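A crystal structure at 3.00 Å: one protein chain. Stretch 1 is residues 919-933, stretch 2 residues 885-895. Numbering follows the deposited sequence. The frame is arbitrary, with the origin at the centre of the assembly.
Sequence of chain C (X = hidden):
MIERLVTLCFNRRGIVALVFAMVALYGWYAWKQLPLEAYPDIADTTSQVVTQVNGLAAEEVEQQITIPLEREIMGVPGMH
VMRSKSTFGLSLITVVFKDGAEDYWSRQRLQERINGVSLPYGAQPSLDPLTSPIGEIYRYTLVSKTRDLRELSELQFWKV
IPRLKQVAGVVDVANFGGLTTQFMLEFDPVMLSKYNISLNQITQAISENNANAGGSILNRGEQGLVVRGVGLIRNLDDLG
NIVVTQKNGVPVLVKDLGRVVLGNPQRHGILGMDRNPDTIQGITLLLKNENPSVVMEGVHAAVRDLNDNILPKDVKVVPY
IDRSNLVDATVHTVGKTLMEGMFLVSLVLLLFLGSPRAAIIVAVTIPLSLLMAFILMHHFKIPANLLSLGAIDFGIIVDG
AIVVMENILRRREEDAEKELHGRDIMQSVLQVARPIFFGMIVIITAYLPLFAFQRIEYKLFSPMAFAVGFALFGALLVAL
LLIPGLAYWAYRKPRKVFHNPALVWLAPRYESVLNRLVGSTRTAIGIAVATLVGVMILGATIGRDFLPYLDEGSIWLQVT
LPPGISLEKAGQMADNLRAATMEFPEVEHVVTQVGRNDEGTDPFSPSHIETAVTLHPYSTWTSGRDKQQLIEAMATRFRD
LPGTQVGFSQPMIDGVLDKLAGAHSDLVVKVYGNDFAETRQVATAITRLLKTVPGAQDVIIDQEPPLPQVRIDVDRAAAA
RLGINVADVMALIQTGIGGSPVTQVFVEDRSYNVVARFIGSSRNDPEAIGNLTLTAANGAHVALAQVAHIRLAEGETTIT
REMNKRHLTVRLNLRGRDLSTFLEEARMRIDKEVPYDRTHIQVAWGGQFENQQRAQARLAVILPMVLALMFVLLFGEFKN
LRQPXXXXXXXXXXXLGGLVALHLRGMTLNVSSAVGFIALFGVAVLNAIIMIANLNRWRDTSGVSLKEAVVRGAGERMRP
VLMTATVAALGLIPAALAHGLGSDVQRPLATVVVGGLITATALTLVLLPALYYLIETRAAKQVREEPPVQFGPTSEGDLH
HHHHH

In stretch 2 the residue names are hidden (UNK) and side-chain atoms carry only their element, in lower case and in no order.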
# COMPACT_ATOMS: atom_id res chain seq x y z
N ALA C 919 24.06 -26.25 14.70
CA ALA C 919 23.76 -26.33 16.13
C ALA C 919 24.86 -27.06 16.90
O ALA C 919 25.31 -26.58 17.94
CB ALA C 919 22.42 -27.02 16.34
N LEU C 920 25.26 -28.22 16.39
CA LEU C 920 26.26 -29.07 17.03
C LEU C 920 27.58 -28.33 17.23
O LEU C 920 28.24 -28.47 18.27
CB LEU C 920 26.50 -30.31 16.17
CG LEU C 920 27.58 -31.30 16.62
CD1 LEU C 920 27.24 -31.90 17.97
CD2 LEU C 920 27.73 -32.40 15.58
N PHE C 921 27.94 -27.53 16.23
CA PHE C 921 29.19 -26.77 16.28
C PHE C 921 29.24 -25.86 17.50
O PHE C 921 30.29 -25.69 18.12
CB PHE C 921 29.37 -25.97 15.00
CG PHE C 921 29.64 -26.82 13.78
CD1 PHE C 921 30.08 -28.12 13.92
CD2 PHE C 921 29.44 -26.31 12.51
CE1 PHE C 921 30.33 -28.90 12.81
CE2 PHE C 921 29.68 -27.09 11.40
CZ PHE C 921 30.13 -28.39 11.55
N GLY C 922 28.09 -25.29 17.86
CA GLY C 922 28.01 -24.41 19.01
C GLY C 922 28.38 -25.09 20.31
O GLY C 922 29.30 -24.67 21.00
N VAL C 923 27.66 -26.16 20.65
CA VAL C 923 27.91 -26.88 21.90
C VAL C 923 29.31 -27.50 21.92
O VAL C 923 30.00 -27.46 22.94
CB VAL C 923 26.82 -27.95 22.18
CG1 VAL C 923 26.53 -28.76 20.93
CG2 VAL C 923 27.22 -28.84 23.33
N ALA C 924 29.73 -28.04 20.78
CA ALA C 924 31.05 -28.65 20.68
C ALA C 924 32.16 -27.63 20.94
O ALA C 924 33.06 -27.86 21.77
CB ALA C 924 31.24 -29.29 19.32
N VAL C 925 32.08 -26.50 20.25
CA VAL C 925 33.07 -25.44 20.43
C VAL C 925 32.95 -24.82 21.82
O VAL C 925 33.91 -24.24 22.32
CB VAL C 925 32.95 -24.34 19.35
CG1 VAL C 925 31.87 -23.34 19.71
CG2 VAL C 925 34.28 -23.64 19.16
N LEU C 926 31.79 -24.95 22.45
CA LEU C 926 31.63 -24.47 23.82
C LEU C 926 32.45 -25.35 24.75
O LEU C 926 33.18 -24.85 25.61
CB LEU C 926 30.16 -24.50 24.25
CG LEU C 926 29.95 -23.98 25.67
CD1 LEU C 926 30.31 -22.51 25.74
CD2 LEU C 926 28.53 -24.21 26.16
N ASN C 927 32.34 -26.66 24.57
CA ASN C 927 33.14 -27.60 25.36
C ASN C 927 34.64 -27.40 25.14
O ASN C 927 35.42 -27.38 26.10
CB ASN C 927 32.72 -29.04 25.08
CG ASN C 927 31.45 -29.43 25.81
OD1 ASN C 927 31.18 -28.95 26.90
ND2 ASN C 927 30.67 -30.32 25.20
N ALA C 928 35.04 -27.25 23.88
CA ALA C 928 36.43 -26.97 23.55
C ALA C 928 36.92 -25.68 24.23
O ALA C 928 38.01 -25.64 24.80
CB ALA C 928 36.62 -26.88 22.05
N ILE C 929 36.10 -24.64 24.17
CA ILE C 929 36.42 -23.36 24.78
C ILE C 929 36.62 -23.50 26.28
O ILE C 929 37.63 -23.04 26.81
CB ILE C 929 35.34 -22.29 24.51
CG1 ILE C 929 35.47 -21.73 23.10
CG2 ILE C 929 35.44 -21.15 25.52
CD1 ILE C 929 34.31 -20.86 22.68
N ILE C 930 35.67 -24.13 26.96
CA ILE C 930 35.78 -24.33 28.40
C ILE C 930 37.06 -25.08 28.76
O ILE C 930 37.82 -24.65 29.64
CB ILE C 930 34.56 -25.08 28.96
CG1 ILE C 930 33.32 -24.19 28.91
CG2 ILE C 930 34.82 -25.52 30.40
CD1 ILE C 930 33.45 -22.93 29.74
N MET C 931 37.29 -26.20 28.08
CA MET C 931 38.49 -26.99 28.28
C MET C 931 39.76 -26.14 28.16
O MET C 931 40.52 -26.01 29.13
CB MET C 931 38.54 -28.15 27.28
CG MET C 931 39.91 -28.79 27.14
SD MET C 931 40.58 -29.39 28.70
CE MET C 931 39.50 -30.78 29.01
N ILE C 932 39.96 -25.56 26.98
CA ILE C 932 41.17 -24.80 26.69
C ILE C 932 41.35 -23.58 27.59
O ILE C 932 42.47 -23.22 27.94
CB ILE C 932 41.22 -24.40 25.19
CG1 ILE C 932 42.26 -25.24 24.45
CG2 ILE C 932 41.54 -22.92 25.02
CD1 ILE C 932 42.04 -26.73 24.60
N ALA C 933 40.24 -22.97 27.99
CA ALA C 933 40.28 -21.78 28.84
C ALA C 933 40.69 -22.13 30.27
O ALA C 933 41.64 -21.55 30.80
CB ALA C 933 38.95 -21.07 28.84
N UNK C 885 42.83 -21.00 16.18
CA UNK C 885 42.67 -22.08 15.21
C UNK C 885 42.56 -23.42 15.91
O UNK C 885 41.82 -24.31 15.48
c UNK C 885 43.83 -22.08 14.23
N UNK C 886 43.30 -23.55 17.01
CA UNK C 886 43.27 -24.75 17.84
C UNK C 886 41.83 -25.08 18.24
O UNK C 886 41.39 -26.22 18.11
c UNK C 886 44.58 -25.72 19.93
c UNK C 886 43.48 -26.25 20.83
c UNK C 886 44.12 -24.52 19.10
c UNK C 886 45.80 -25.33 20.76
N UNK C 887 41.10 -24.08 18.71
CA UNK C 887 39.73 -24.28 19.15
C UNK C 887 38.80 -24.42 17.95
O UNK C 887 37.83 -25.18 17.99
c UNK C 887 39.95 -21.59 21.94
c UNK C 887 40.37 -22.68 20.98
c UNK C 887 38.00 -23.53 20.82
c UNK C 887 39.25 -23.12 20.04
N UNK C 888 39.09 -23.67 16.89
CA UNK C 888 38.30 -23.71 15.67
C UNK C 888 38.25 -25.11 15.08
O UNK C 888 37.23 -25.52 14.53
c UNK C 888 38.14 -20.56 15.66
c UNK C 888 38.08 -21.43 14.42
c UNK C 888 38.85 -22.74 14.63
c UNK C 888 38.61 -20.69 13.20
N UNK C 889 39.35 -25.84 15.21
CA UNK C 889 39.43 -27.19 14.64
C UNK C 889 38.74 -28.25 15.50
O UNK C 889 39.10 -29.42 15.46
c UNK C 889 41.73 -25.51 10.86
s UNK C 889 40.70 -26.65 11.79
c UNK C 889 41.60 -26.72 13.35
c UNK C 889 40.90 -27.58 14.40
N UNK C 890 37.75 -27.82 16.27
CA UNK C 890 36.94 -28.76 17.04
C UNK C 890 35.73 -29.20 16.23
O UNK C 890 35.06 -30.18 16.56
c UNK C 890 36.51 -28.13 18.36
N UNK C 891 35.45 -28.48 15.15
CA UNK C 891 34.31 -28.80 14.28
C UNK C 891 34.37 -30.18 13.59
O UNK C 891 33.33 -30.83 13.45
c UNK C 891 33.98 -27.66 13.27
c UNK C 891 33.20 -26.55 13.96
c UNK C 891 35.23 -27.10 12.61
N UNK C 892 35.56 -30.63 13.15
CA UNK C 892 35.52 -31.97 12.54
C UNK C 892 35.32 -33.06 13.59
O UNK C 892 34.78 -34.13 13.27
c UNK C 892 37.46 -30.72 11.84
c UNK C 892 36.91 -30.04 13.04
c UNK C 892 36.91 -32.11 11.90
N UNK C 893 35.75 -32.80 14.82
CA UNK C 893 35.59 -33.75 15.91
C UNK C 893 34.12 -34.09 16.11
O UNK C 893 33.76 -35.22 16.43
c UNK C 893 36.15 -33.18 17.21
c UNK C 893 37.63 -32.77 17.23
c UNK C 893 38.50 -33.92 16.74
c UNK C 893 38.04 -32.33 18.62
N UNK C 894 33.27 -33.08 15.91
CA UNK C 894 31.83 -33.25 16.02
C UNK C 894 31.26 -33.76 14.70
O UNK C 894 30.26 -34.46 14.68
c UNK C 894 31.18 -31.94 16.41
N UNK C 895 31.93 -33.39 13.61
CA UNK C 895 31.49 -33.78 12.27
C UNK C 895 31.51 -35.30 12.10
O UNK C 895 30.66 -35.86 11.39
c UNK C 895 31.84 -33.43 9.80
c UNK C 895 32.37 -33.11 11.19
o UNK C 895 32.37 -31.69 11.38

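Position 885 has a single side-chain carbon. It lies out of reach of stretch 1. One carbon and nothing more makes it Ala885.

Position 886 has four carbons, forked at the second. CA-to-CB points sideways, but the end of the chain comes nearer, and one terminal carbon lies 4.0 Å from CG1 of Ile932. A fork at the second carbon means leucine: Leu886.

Position 887 also has four carbons, but the fork is at the first and one arm is two carbons long. Its CA-to-CB bond points toward stretch 1. The end of the long arm is 3.7 Å from CG2 of Ile932, and the short arm is 3.8 Å from CB of Ala928 and 3.9 Å from CG1 of Ile929. This branching is that of isoleucine: Ile887.

Position 888 has four carbons forked at the second. Its CA-to-CB bond points away, and the side chain makes no contact with stretch 1. It is Leu888.

Position 889 has an unbranched chain of two carbons, a sulfur and a last carbon. A thioether of this kind belongs to methionine: Met889. The residue is exposed and out of reach of stretch 1. It is the first after the helix to leave helical phi/psi.

Position 890 has one carbon, directed toward stretch 1 and 3.9 Å from CB of Ala928. It is Ala890. Its small side chain fits where the CA atoms of Ala890 and Val925 come within 6.1 Å.

Position 891 has three carbons, one carrying the other two. One branch lies over the ring face of Phe921, 3.5 Å from CD1. The symmetric fork with no oxygen gives Val891. The contact is a CH-pi interaction, with CG1 of Val891 3.7 Å from the centroid of the Phe921 ring.

Position 892 has three carbons that close a ring onto the backbone N. Only proline does this: Pro892. Its CA-to-CB bond points away from stretch 1.

Position 893 has four carbons forked at the second and makes no contact with stretch 1. It is Leu893.

Position 894 has one carbon, pointing toward stretch 1. It lies 3.6 Å from CD2 of Leu920 and 3.9 Å from CB of Ala924. It is Ala894.

Position 895 has one carbon carrying an oxygen and a carbon. The oxygen sits at the edge of the Phe921 ring, 3.7 Å from CE1. This is Thr895. Its OG1 donates a very short hydrogen bond, 2.4 Å, to O of Val891, within its own stretch.

The contact is apolar packing, with no hydrogen bond across it. Ile887 is a knob set among Val925, Ala928, Ile929 and Ile932. Alanines meet CB to CB, Ala928 with Ala890 and Ala924 with Ala894, each pair 3.9 Å apart. Phe921 packs against Val891 and Thr895, while Ile932 reaches Leu886 and Ile887. Helices 919-933 and 891-895 cross at 123°, with their axes 9.3 Å apart at closest approach. Together the two stretches bury 551 Å², both sides summed.

Stretch 2 885-895: ALILMAVPLAT
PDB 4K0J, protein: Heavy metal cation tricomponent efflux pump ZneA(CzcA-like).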